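Local coordinates for DUF1491 domain-containing protein (Caulobacter crescentus, PDB 4GOQ), which is of unknown function and belongs to the DUF1491 family, folding as a small single-chain alpha/beta protein built on a mixed five-stranded sheet, at residues Gly35-Lys40 with Asp87-Val93; Gly21-Thr25 with Glu94-Arg98; Leu13-Ala17 with His102-Glu106. One frame throughout, in Å; residues are numbered along the deposited sequence. Where two conformers were deposited one is given.

Contact 1: residues Gly35-Lys40 with Asp87-Val93; sequences GAVLVK and DPDIWVV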
ATOM      1  N   GLY A  35      -7.098 -10.573   4.208  1.00 26.18           N
ATOM      2  CA  GLY A  35      -7.465  -9.209   3.856  1.00 24.46           C
ATOM      3  C   GLY A  35      -6.607  -8.627   2.746  1.00 28.71           C
ATOM      4  O   GLY A  35      -5.384  -8.845   2.698  1.00 27.16           O
ATOM      5  N   ALA A  36      -7.251  -7.873   1.840  1.00 25.95           N
ATOM      6  CA  ALA A  36      -6.549  -7.146   0.779  1.00 25.67           C
ATOM      7  C   ALA A  36      -5.725  -6.022   1.398  1.00 28.81           C
ATOM      8  O   ALA A  36      -5.959  -5.663   2.546  1.00 28.27           O
ATOM      9  CB  ALA A  36      -7.555  -6.570  -0.189  1.00 27.25           C
ATOM     10  N   VAL A  37      -4.800  -5.428   0.642  1.00 26.14           N
ATOM     11  CA  VAL A  37      -3.936  -4.355   1.143  1.00 24.52           C
ATOM     12  C   VAL A  37      -3.904  -3.165   0.176  1.00 28.34           C
ATOM     13  O   VAL A  37      -3.799  -3.357  -1.034  1.00 28.36           O
ATOM     14  CB  VAL A  37      -2.471  -4.844   1.402  1.00 27.95           C
ATOM     15  CG1 VAL A  37      -1.603  -3.721   1.980  1.00 28.15           C
ATOM     16  CG2 VAL A  37      -2.419  -6.065   2.328  1.00 27.60           C
ATOM     17  N   LEU A  38      -4.001  -1.941   0.737  1.00 25.56           N
ATOM     18  CA  LEU A  38      -3.768  -0.679   0.049  1.00 24.77           C
ATOM     19  C   LEU A  38      -2.479  -0.126   0.595  1.00 26.24           C
ATOM     20  O   LEU A  38      -2.339  -0.035   1.805  1.00 26.80           O
ATOM     21  CB  LEU A  38      -4.886   0.369   0.268  1.00 26.70           C
ATOM     22  CG  LEU A  38      -6.203   0.256  -0.465  1.00 33.83           C
ATOM     23  CD1 LEU A  38      -7.027   1.540  -0.229  1.00 32.43           C
ATOM     24  CD2 LEU A  38      -6.007   0.043  -1.985  1.00 38.48           C
ATOM     25  N   VAL A  39      -1.559   0.293  -0.268  1.00 23.78           N
ATOM     26  CA  VAL A  39      -0.315   0.901   0.189  1.00 23.17           C
ATOM     27  C   VAL A  39      -0.271   2.340  -0.305  1.00 25.83           C
ATOM     28  O   VAL A  39      -0.353   2.568  -1.506  1.00 25.69           O
ATOM     29  CB  VAL A  39       0.945   0.111  -0.265  1.00 25.62           C
ATOM     30  CG1 VAL A  39       2.233   0.815   0.178  1.00 25.66           C
ATOM     31  CG2 VAL A  39       0.904  -1.323   0.244  1.00 25.11           C
ATOM     32  N   LYS A  40      -0.147   3.290   0.622  1.00 24.06           N
ATOM     33  CA  LYS A  40      -0.002   4.715   0.312  1.00 23.77           C
ATOM     34  C   LYS A  40       1.459   5.079   0.493  1.00 28.66           C
ATOM     35  O   LYS A  40       1.948   5.046   1.612  1.00 28.86           O
ATOM     36  CB  LYS A  40      -0.891   5.555   1.238  1.00 25.55           C
ATOM     37  CG  LYS A  40      -0.836   7.062   0.921  1.00 27.07           C
ATOM     38  CD  LYS A  40      -1.680   7.773   2.011  1.00 31.61           C
ATOM     39  CE  LYS A  40      -1.661   9.246   1.913  1.00 42.03           C
ATOM     40  NZ  LYS A  40      -2.226   9.854   3.158  1.00 32.30           N
ATOM     41  N   ASP A  87     -14.707  -2.815   1.027  1.00 28.59           N
ATOM     42  CA  ASP A  87     -14.098  -3.985   1.618  1.00 28.03           C
ATOM     43  C   ASP A  87     -13.704  -3.743   3.095  1.00 32.13           C
ATOM     44  O   ASP A  87     -12.562  -3.367   3.366  1.00 30.34           O
ATOM     45  CB  ASP A  87     -12.872  -4.397   0.788  1.00 27.81           C
ATOM     46  CG  ASP A  87     -12.192  -5.672   1.252  1.00 31.55           C
ATOM     47  OD1 ASP A  87     -12.741  -6.349   2.167  1.00 32.06           O
ATOM     48  OD2 ASP A  87     -11.136  -6.010   0.689  1.00 32.98           O
ATOM     49  N   PRO A  88     -14.588  -4.111   4.053  1.00 30.58           N
ATOM     50  CA  PRO A  88     -14.278  -3.913   5.483  1.00 29.86           C
ATOM     51  C   PRO A  88     -13.121  -4.776   6.020  1.00 31.75           C
ATOM     52  O   PRO A  88     -12.707  -4.556   7.158  1.00 30.87           O
ATOM     53  CB  PRO A  88     -15.603  -4.292   6.171  1.00 33.39           C
ATOM     54  CG  PRO A  88     -16.649  -4.011   5.104  1.00 38.26           C
ATOM     55  CD  PRO A  88     -15.986  -4.556   3.880  1.00 33.37           C
ATOM     56  N   ASP A  89     -12.581  -5.730   5.222  1.00 27.94           N
ATOM     57  CA  ASP A  89     -11.437  -6.577   5.622  1.00 26.71           C
ATOM     58  C   ASP A  89     -10.090  -5.985   5.138  1.00 28.25           C
ATOM     59  O   ASP A  89      -9.027  -6.609   5.316  1.00 27.06           O
ATOM     60  CB  ASP A  89     -11.612  -7.996   5.021  1.00 28.53           C
ATOM     61  CG  ASP A  89     -12.668  -8.854   5.702  1.00 39.56           C
ATOM     62  OD1 ASP A  89     -13.064  -8.522   6.844  1.00 40.97           O
ATOM     63  OD2 ASP A  89     -13.054  -9.890   5.119  1.00 43.24           O
ATOM     64  N   ILE A  90     -10.139  -4.827   4.464  1.00 26.16           N
ATOM     65  CA  ILE A  90      -8.937  -4.239   3.866  1.00 26.34           C
ATOM     66  C   ILE A  90      -7.946  -3.629   4.900  1.00 28.85           C
ATOM     67  O   ILE A  90      -8.334  -3.016   5.904  1.00 29.08           O
ATOM     68  CB  ILE A  90      -9.303  -3.191   2.765  1.00 30.14           C
ATOM     69  CG1 ILE A  90      -8.199  -3.094   1.699  1.00 31.32           C
ATOM     70  CG2 ILE A  90      -9.682  -1.794   3.357  1.00 28.30           C
ATOM     71  CD1 ILE A  90      -8.611  -2.314   0.346  1.00 31.13           C
ATOM     72  N   TRP A  91      -6.657  -3.797   4.597  1.00 23.46           N
ATOM     73  CA  TRP A  91      -5.537  -3.189   5.294  1.00 23.12           C
ATOM     74  C   TRP A  91      -5.152  -1.933   4.571  1.00 26.74           C
ATOM     75  O   TRP A  91      -5.300  -1.851   3.350  1.00 24.59           O
ATOM     76  CB  TRP A  91      -4.308  -4.124   5.297  1.00 22.56           C
ATOM     77  CG  TRP A  91      -4.435  -5.328   6.184  1.00 23.44           C
ATOM     78  CD1 TRP A  91      -5.191  -6.437   5.962  1.00 25.85           C
ATOM     79  CD2 TRP A  91      -3.695  -5.575   7.380  1.00 23.62           C
ATOM     80  NE1 TRP A  91      -4.979  -7.362   6.960  1.00 25.14           N
ATOM     81  CE2 TRP A  91      -4.072  -6.852   7.851  1.00 26.76           C
ATOM     82  CE3 TRP A  91      -2.756  -4.826   8.115  1.00 25.31           C
ATOM     83  CZ2 TRP A  91      -3.534  -7.413   9.018  1.00 26.86           C
ATOM     84  CZ3 TRP A  91      -2.233  -5.368   9.280  1.00 27.44           C
ATOM     85  CH2 TRP A  91      -2.620  -6.651   9.720  1.00 29.31           C
ATOM     86  N   VAL A  92      -4.637  -0.953   5.306  1.00 24.71           N
ATOM     87  CA  VAL A  92      -4.090   0.250   4.697  1.00 23.14           C
ATOM     88  C   VAL A  92      -2.750   0.463   5.361  1.00 24.79           C
ATOM     89  O   VAL A  92      -2.672   0.503   6.594  1.00 23.98           O
ATOM     90  CB  VAL A  92      -5.008   1.511   4.779  1.00 26.35           C
ATOM     91  CG1 VAL A  92      -4.316   2.730   4.134  1.00 24.93           C
ATOM     92  CG2 VAL A  92      -6.374   1.255   4.110  1.00 26.24           C
ATOM     93  N   VAL A  93      -1.696   0.594   4.548  1.00 23.26           N
ATOM     94  CA  VAL A  93      -0.340   0.789   5.041  1.00 22.09           C
ATOM     95  C   VAL A  93       0.163   2.089   4.477  1.00 27.97           C
ATOM     96  O   VAL A  93       0.088   2.297   3.260  1.00 28.17           O
ATOM     97  CB  VAL A  93       0.603  -0.402   4.680  1.00 26.15           C
ATOM     98  CG1 VAL A  93       2.031  -0.093   5.120  1.00 26.00           C
ATOM     99  CG2 VAL A  93       0.122  -1.715   5.327  1.00 26.12           C
TER
HETATM  100  O   HOH W   1     -10.086  -8.195   1.640  1.00 32.77           O

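Contact 2: residues Gly21-Thr25 with Glu94-Arg98; sequences GAFAT and EIEDR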
ATOM      1  N   GLY A  21      14.820   3.361   6.465  1.00 31.98           N
ATOM      2  CA  GLY A  21      14.715   4.711   7.020  1.00 33.23           C
ATOM      3  C   GLY A  21      13.375   5.375   6.809  1.00 37.93           C
ATOM      4  O   GLY A  21      13.208   6.555   7.121  1.00 38.62           O
ATOM      5  N   ALA A  22      12.397   4.626   6.301  1.00 33.61           N
ATOM      6  CA  ALA A  22      11.089   5.214   6.077  1.00 34.55           C
ATOM      7  C   ALA A  22      10.214   5.093   7.311  1.00 39.05           C
ATOM      8  O   ALA A  22      10.524   4.334   8.217  1.00 38.91           O
ATOM      9  CB  ALA A  22      10.413   4.554   4.880  1.00 34.70           C
ATOM     10  N   PHE A  23       9.167   5.900   7.379  1.00 37.85           N
ATOM     11  CA  PHE A  23       8.180   5.819   8.444  1.00 39.74           C
ATOM     12  C   PHE A  23       7.074   4.919   7.855  1.00 40.97           C
ATOM     13  O   PHE A  23       6.602   5.197   6.753  1.00 41.50           O
ATOM     14  CB  PHE A  23       7.717   7.233   8.859  1.00 44.40           C
ATOM     15  CG  PHE A  23       6.732   7.355  10.006  1.00 49.11           C
ATOM     16  CD1 PHE A  23       7.016   6.808  11.253  1.00 54.83           C
ATOM     17  CD2 PHE A  23       5.556   8.087   9.860  1.00 54.32           C
ATOM     18  CE1 PHE A  23       6.111   6.930  12.318  1.00 57.13           C
ATOM     19  CE2 PHE A  23       4.657   8.227  10.929  1.00 58.54           C
ATOM     20  CZ  PHE A  23       4.939   7.644  12.150  1.00 57.16           C
ATOM     21  N   ALA A  24       6.784   3.764   8.480  1.00 33.90           N
ATOM     22  CA  ALA A  24       5.773   2.850   7.938  1.00 30.75           C
ATOM     23  C   ALA A  24       4.794   2.501   9.027  1.00 33.27           C
ATOM     24  O   ALA A  24       5.206   2.026  10.090  1.00 33.05           O
ATOM     25  CB  ALA A  24       6.429   1.605   7.378  1.00 30.63           C
ATOM     26  N   THR A  25       3.511   2.755   8.798  1.00 27.32           N
ATOM     27  CA  THR A  25       2.535   2.454   9.839  0.50 27.02           C
ATOM     28  C   THR A  25       1.279   1.823   9.236  1.00 27.69           C
ATOM     29  O   THR A  25       0.974   1.992   8.061  1.00 27.48           O
ATOM     30  CB  THR A  25       2.260   3.701  10.715  0.50 38.74           C
ATOM     31  OG1 THR A  25       1.382   3.362  11.784  0.50 38.78           O
ATOM     32  CG2 THR A  25       1.725   4.866   9.940  0.50 39.96           C
ATOM     33  N   GLU A  94       0.635   2.987   5.346  1.00 24.65           N
ATOM     34  CA  GLU A  94       1.144   4.278   4.864  1.00 24.96           C
ATOM     35  C   GLU A  94       2.646   4.290   5.082  1.00 29.49           C
ATOM     36  O   GLU A  94       3.130   3.909   6.151  1.00 27.86           O
ATOM     37  CB  GLU A  94       0.424   5.446   5.598  1.00 27.00           C
ATOM     38  CG  GLU A  94       0.775   6.820   5.069  1.00 37.42           C
ATOM     39  CD  GLU A  94      -0.163   7.925   5.536  1.00 58.44           C
ATOM     40  OE1 GLU A  94      -0.827   7.745   6.581  1.00 46.10           O
ATOM     41  OE2 GLU A  94      -0.233   8.975   4.860  1.00 59.05           O
ATOM     42  N   ILE A  95       3.391   4.628   4.022  1.00 28.01           N
ATOM     43  CA  ILE A  95       4.841   4.673   4.063  1.00 27.26           C
ATOM     44  C   ILE A  95       5.271   6.081   3.674  1.00 32.36           C
ATOM     45  O   ILE A  95       4.904   6.570   2.605  1.00 32.02           O
ATOM     46  CB  ILE A  95       5.472   3.580   3.146  1.00 29.26           C
ATOM     47  CG1 ILE A  95       5.072   2.131   3.619  1.00 30.05           C
ATOM     48  CG2 ILE A  95       6.999   3.753   3.075  1.00 30.49           C
ATOM     49  CD1 ILE A  95       5.365   1.077   2.668  1.00 34.42           C
ATOM     50  N   GLU A  96       6.049   6.718   4.539  1.00 30.59           N
ATOM     51  CA  GLU A  96       6.568   8.049   4.314  1.00 31.96           C
ATOM     52  C   GLU A  96       8.070   7.943   4.155  1.00 34.33           C
ATOM     53  O   GLU A  96       8.780   7.546   5.079  1.00 34.22           O
ATOM     54  CB  GLU A  96       6.166   8.990   5.444  1.00 35.95           C
ATOM     55  CG  GLU A  96       4.761   9.545   5.301  1.00 51.99           C
ATOM     56  CD  GLU A  96       4.334  10.452   6.438  1.00 83.24           C
ATOM     57  OE1 GLU A  96       3.948   9.927   7.507  1.00 91.54           O
ATOM     58  OE2 GLU A  96       4.381  11.690   6.257  1.00 82.24           O
ATOM     59  N   ASP A  97       8.550   8.220   2.946  1.00 31.24           N
ATOM     60  CA  ASP A  97       9.953   8.055   2.638  1.00 31.77           C
ATOM     61  C   ASP A  97      10.495   9.267   1.910  1.00 38.10           C
ATOM     62  O   ASP A  97       9.800   9.846   1.069  1.00 37.64           O
ATOM     63  CB  ASP A  97      10.149   6.784   1.786  1.00 33.06           C
ATOM     64  CG  ASP A  97      11.596   6.494   1.430  1.00 38.72           C
ATOM     65  OD1 ASP A  97      12.400   6.233   2.360  1.00 40.49           O
ATOM     66  OD2 ASP A  97      11.921   6.503   0.226  1.00 37.17           O
ATOM     67  N   ARG A  98      11.749   9.634   2.234  1.00 37.53           N
ATOM     68  CA  ARG A  98      12.489  10.746   1.646  1.00 40.45           C
ATOM     69  C   ARG A  98      12.553  10.627   0.115  1.00 47.02           C
ATOM     70  O   ARG A  98      12.521  11.646  -0.563  1.00 46.78           O
ATOM     71  CB  ARG A  98      13.908  10.792   2.227  1.00 43.43           C
TER
HETATM   72  O   HOH W   2      13.106   8.111   4.215  1.00 46.83           O

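Contact 3: residues Leu13-Ala17 with His102-Glu106; sequences LIRRA and HFLTE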
ATOM      1  N   LEU A  13       6.778  -5.914   5.066  1.00 24.90           N
ATOM      2  CA  LEU A  13       6.802  -4.598   4.405  1.00 24.22           C
ATOM      3  C   LEU A  13       7.233  -3.490   5.401  1.00 28.82           C
ATOM      4  O   LEU A  13       8.144  -2.697   5.097  1.00 26.85           O
ATOM      5  CB  LEU A  13       5.431  -4.282   3.798  1.00 23.88           C
ATOM      6  CG  LEU A  13       5.243  -2.835   3.225  1.00 25.90           C
ATOM      7  CD1 LEU A  13       6.140  -2.607   1.977  1.00 25.97           C
ATOM      8  CD2 LEU A  13       3.801  -2.636   2.794  1.00 25.25           C
ATOM      9  N   ILE A  14       6.611  -3.478   6.598  1.00 26.32           N
ATOM     10  CA  ILE A  14       6.924  -2.505   7.671  1.00 27.40           C
ATOM     11  C   ILE A  14       8.364  -2.617   8.039  1.00 29.08           C
ATOM     12  O   ILE A  14       9.068  -1.610   8.081  1.00 29.13           O
ATOM     13  CB  ILE A  14       6.024  -2.687   8.934  1.00 30.73           C
ATOM     14  CG1 ILE A  14       4.551  -2.468   8.620  1.00 31.12           C
ATOM     15  CG2 ILE A  14       6.495  -1.806  10.113  1.00 32.55           C
ATOM     16  CD1 ILE A  14       3.653  -3.001   9.770  1.00 39.78           C
ATOM     17  N   ARG A  15       8.831  -3.847   8.281  1.00 27.71           N
ATOM     18  CA  ARG A  15      10.205  -4.110   8.665  1.00 28.88           C
ATOM     19  C   ARG A  15      11.185  -3.584   7.624  1.00 33.87           C
ATOM     20  O   ARG A  15      12.129  -2.881   7.980  1.00 34.53           O
ATOM     21  CB  ARG A  15      10.402  -5.620   8.878  1.00 29.72           C
ATOM     22  CG  ARG A  15      11.834  -6.056   8.905  1.00 35.91           C
ATOM     23  CD  ARG A  15      11.839  -7.516   9.306  1.00 42.03           C
ATOM     24  NE  ARG A  15      13.116  -8.156   9.026  1.00 43.47           N
ATOM     25  CZ  ARG A  15      14.184  -8.069   9.807  1.00 54.35           C
ATOM     26  NH1 ARG A  15      14.158  -7.310  10.901  1.00 38.12           N
ATOM     27  NH2 ARG A  15      15.300  -8.700   9.482  1.00 42.11           N
ATOM     28  N   ARG A  16      10.959  -3.915   6.343  1.00 29.70           N
ATOM     29  CA  ARG A  16      11.787  -3.458   5.233  1.00 28.89           C
ATOM     30  C   ARG A  16      11.813  -1.919   5.132  1.00 30.96           C
ATOM     31  O   ARG A  16      12.870  -1.333   4.916  1.00 31.75           O
ATOM     32  CB  ARG A  16      11.233  -4.076   3.925  1.00 29.49           C
ATOM     33  CG  ARG A  16      12.149  -4.045   2.733  1.00 30.96           C
ATOM     34  CD  ARG A  16      11.760  -5.074   1.669  1.00 25.71           C
ATOM     35  NE  ARG A  16      10.332  -5.038   1.318  1.00 23.29           N
ATOM     36  CZ  ARG A  16       9.454  -6.003   1.597  1.00 30.70           C
ATOM     37  NH1 ARG A  16       9.846  -7.108   2.229  1.00 28.62           N
ATOM     38  NH2 ARG A  16       8.179  -5.878   1.228  1.00 24.68           N
ATOM     39  N   ALA A  17      10.647  -1.268   5.232  1.00 27.30           N
ATOM     40  CA  ALA A  17      10.565   0.190   5.128  1.00 26.96           C
ATOM     41  C   ALA A  17      11.328   0.837   6.273  1.00 33.24           C
ATOM     42  O   ALA A  17      12.150   1.722   6.030  1.00 32.27           O
ATOM     43  CB  ALA A  17       9.111   0.642   5.115  1.00 26.61           C
ATOM     44  N   HIS A 102       8.252   2.688  -2.195  1.00 29.12           N
ATOM     45  CA  HIS A 102       7.118   1.935  -1.684  1.00 26.91           C
ATOM     46  C   HIS A 102       7.570   0.631  -0.973  1.00 28.20           C
ATOM     47  O   HIS A 102       6.744   0.023  -0.285  1.00 27.45           O
ATOM     48  CB  HIS A 102       6.112   1.629  -2.808  1.00 26.50           C
ATOM     49  CG  HIS A 102       6.773   1.042  -4.023  1.00 28.63           C
ATOM     50  ND1 HIS A 102       7.313  -0.217  -4.009  1.00 28.89           N
ATOM     51  CD2 HIS A 102       6.999   1.604  -5.234  1.00 29.67           C
ATOM     52  CE1 HIS A 102       7.822  -0.409  -5.215  1.00 28.59           C
ATOM     53  NE2 HIS A 102       7.661   0.667  -5.989  1.00 28.97           N
ATOM     54  N   PHE A 103       8.851   0.169  -1.171  1.00 25.18           N
ATOM     55  CA  PHE A 103       9.415  -1.058  -0.551  1.00 24.49           C
ATOM     56  C   PHE A 103       8.644  -2.351  -0.921  1.00 26.55           C
ATOM     57  O   PHE A 103       8.767  -3.375  -0.237  1.00 25.44           O
ATOM     58  CB  PHE A 103       9.496  -0.907   0.993  1.00 25.81           C
ATOM     59  CG  PHE A 103      10.395   0.246   1.385  1.00 27.84           C
ATOM     60  CD1 PHE A 103      11.780   0.096   1.408  1.00 30.09           C
ATOM     61  CD2 PHE A 103       9.863   1.503   1.666  1.00 29.15           C
ATOM     62  CE1 PHE A 103      12.609   1.169   1.772  1.00 30.54           C
ATOM     63  CE2 PHE A 103      10.695   2.572   2.025  1.00 31.58           C
ATOM     64  CZ  PHE A 103      12.059   2.396   2.080  1.00 28.81           C
ATOM     65  N   LEU A 104       7.874  -2.312  -2.008  1.00 23.12           N
ATOM     66  CA  LEU A 104       7.127  -3.500  -2.448  1.00 22.99           C
ATOM     67  C   LEU A 104       8.046  -4.413  -3.229  1.00 26.87           C
ATOM     68  O   LEU A 104       8.798  -3.926  -4.075  1.00 28.05           O
ATOM     69  CB  LEU A 104       5.917  -3.083  -3.311  1.00 22.99           C
ATOM     70  CG  LEU A 104       4.861  -2.221  -2.571  1.00 27.37           C
ATOM     71  CD1 LEU A 104       3.883  -1.563  -3.555  1.00 27.80           C
ATOM     72  CD2 LEU A 104       4.161  -3.029  -1.476  1.00 26.18           C
ATOM     73  N   THR A 105       7.975  -5.729  -2.993  1.00 23.23           N
ATOM     74  CA  THR A 105       8.866  -6.659  -3.733  1.00 24.40           C
ATOM     75  C   THR A 105       8.234  -7.148  -5.035  1.00 31.23           C
ATOM     76  O   THR A 105       8.962  -7.545  -5.939  1.00 32.15           O
ATOM     77  CB  THR A 105       9.302  -7.847  -2.879  1.00 31.58           C
ATOM     78  OG1 THR A 105       8.168  -8.648  -2.541  1.00 30.42           O
ATOM     79  CG2 THR A 105      10.051  -7.425  -1.631  1.00 31.50           C
ATOM     80  N   GLU A 106       6.891  -7.156  -5.117  1.00 28.54           N
ATOM     81  CA  GLU A 106       6.158  -7.594  -6.311  1.00 28.49           C
ATOM     82  C   GLU A 106       6.229  -6.509  -7.388  1.00 30.34           C
ATOM     83  O   GLU A 106       6.413  -5.342  -7.045  1.00 29.40           O
ATOM     84  CB  GLU A 106       4.679  -7.910  -5.977  1.00 29.95           C
ATOM     85  CG  GLU A 106       4.460  -8.939  -4.866  1.00 31.71           C
ATOM     86  CD  GLU A 106       4.547  -8.417  -3.445  1.00 40.97           C
ATOM     87  OE1 GLU A 106       4.615  -7.180  -3.254  1.00 29.95           O
ATOM     88  OE2 GLU A 106       4.609  -9.256  -2.515  1.00 29.39           O
TER

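Contact 1: residues Gly35-Lys40 with Asp87-Val93
Four backbone hydrogen bonds join G35-K40 to D87-V93: W91 N to A36 O (2.9 Å), L38 N to W91 O (2.9 Å), V93 N to L38 O (2.9 Å) and K40 N to V93 O (2.8 Å). Ahead of this ladder a water takes over: it accepts from A36 N at 2.9 Å and donates to D87 OD2 at 2.6 Å. The other carboxylate oxygen, D87 OD1, accepts from D89 N (3.1 Å) in an Asx turn, while I90 N reaches D87 O (3.0 Å) and closes a type I turn. The ladder is the parallel pairing of strands 37-43 and 91-97 inside the mixed sheet; the axes of 37-40 and 91-93 approach to 4.6 Å at 18°. L38 and V92 share one face, where L38 CG meets I90 CD1 at 3.6 Å under helix 74-86. V37 N gives to the E54 carboxylate, and I90 O accepts from R28. W91 NE1 is taken by D31 O, and K40 NZ forms salt bridges with D77, E73 and E94.

Contact 2: residues Gly21-Thr25 with Glu94-Arg98
Strand 91-97 meets the edge strand 23-28 of the mixed sheet here as an antiparallel pair, the axes of 23-25 and 94-97 4.6 Å apart at 175°. E94 opens the ladder in a hydrogen-bonded pair with T25: E94 N gives to T25 O and T25 N to E94 O, both at 2.9 Å. Its carboxylate turns to K40 on the neighbouring strand 37-43, a salt bridge through OE2. I95 sits opposite A24 in a non-hydrogen-bonded pair, where its CA makes a CH...O contact with F23 O (3.3 Å). On the face covered by helix 6-19, I95 CG1 packs on A24 CB at 4.0 Å and I95 CG2 on A22 CB at 3.9 Å. E96 pairs with F23 through a second doublet, E96 N to F23 O at 2.7 Å and F23 N to E96 O at 2.9 Å; on the face shared with E94 and T25, E96 OE1 lies at the ring edge of F23, 3.4 Å from CD2. D97 ends the strand with OD1 3.6 Å from A22 CB and in a salt bridge to R101. Beyond it, R98 contributes its backbone: G21, whose positive phi belongs to the Schellman motif ending helix 6-19, is linked to this end by a water that accepts from R98 N (2.8 Å), donates to D97 OD1 (2.7 Å) and reaches G21 O weakly at 3.3 Å.

Contact 3: residues Leu13-Ala17 with His102-Glu106
Helix 6-19, which covers one face of the sheet, meets the irregular segment that follows strand 91-97 through the side chains of L13, R16, A17, F103, L104 and T105. F103 has left-handed backbone angles (60/20) and an m chi1 that brings its ring over A17: the A17 CA lies 3.6 Å from the ring centroid, 7° off the normal, a CH-pi contact over the face, and A17 CB is 3.6 Å from F103 CD2. A22, just before strand 23-28, and I95 of strand 91-97 also touch F103. One turn earlier in the helix, L13 (t, p) swings CD1 against the backbone of the segment, 3.5 Å from both H102 O and F103 O. The same methyl meets L104 CD2 at 4.0 Å; L104 starts away from the helix at CB, but its m, t conformation brings the methyl back. H102 points away, and its p chi1 places ND1 to accept from L104 N at 3.0 Å, while the imidazole packs edge-to-face with F52. R16 is extended over its first two torsions (t, t) and bends at chi3 (p), so the guanidinium folds over the segment: T105 CG2 lies over one of its faces, 3.6 Å from R16 CZ. Near the plane of the same group, F103 O accepts two hydrogen bonds, from R16 NE at 2.8 Å and from R16 NH2 at 3.0 Å.

Strand 91-97 lies between 37-43 (parallel) and 23-28 (antiparallel); contact 1 samples the first pairing, contact 2 the second, and the centres of contacts 1 and 2 lie about 17 Å apart. At the junction K40 NZ meets E94 OE2 at 2.8 Å, and a glycerol, probably from the crystallisation liquor, lies about 4 Å from both side chains. Contact 3 lies on the face of this sheet covered by helix 6-19: L13 CD2 is 3.9 Å from V93 CG1 and 4.1 Å from V39 CG2 of contact 1. Contact 2 is nearer, about 10 Å between centres, with A17 CB 3.6 Å from A24 CB and F103 CE2 3.5 Å from A22 CB. Along the chain contact 1 nests inside contact 2, and contact 2 inside contact 3.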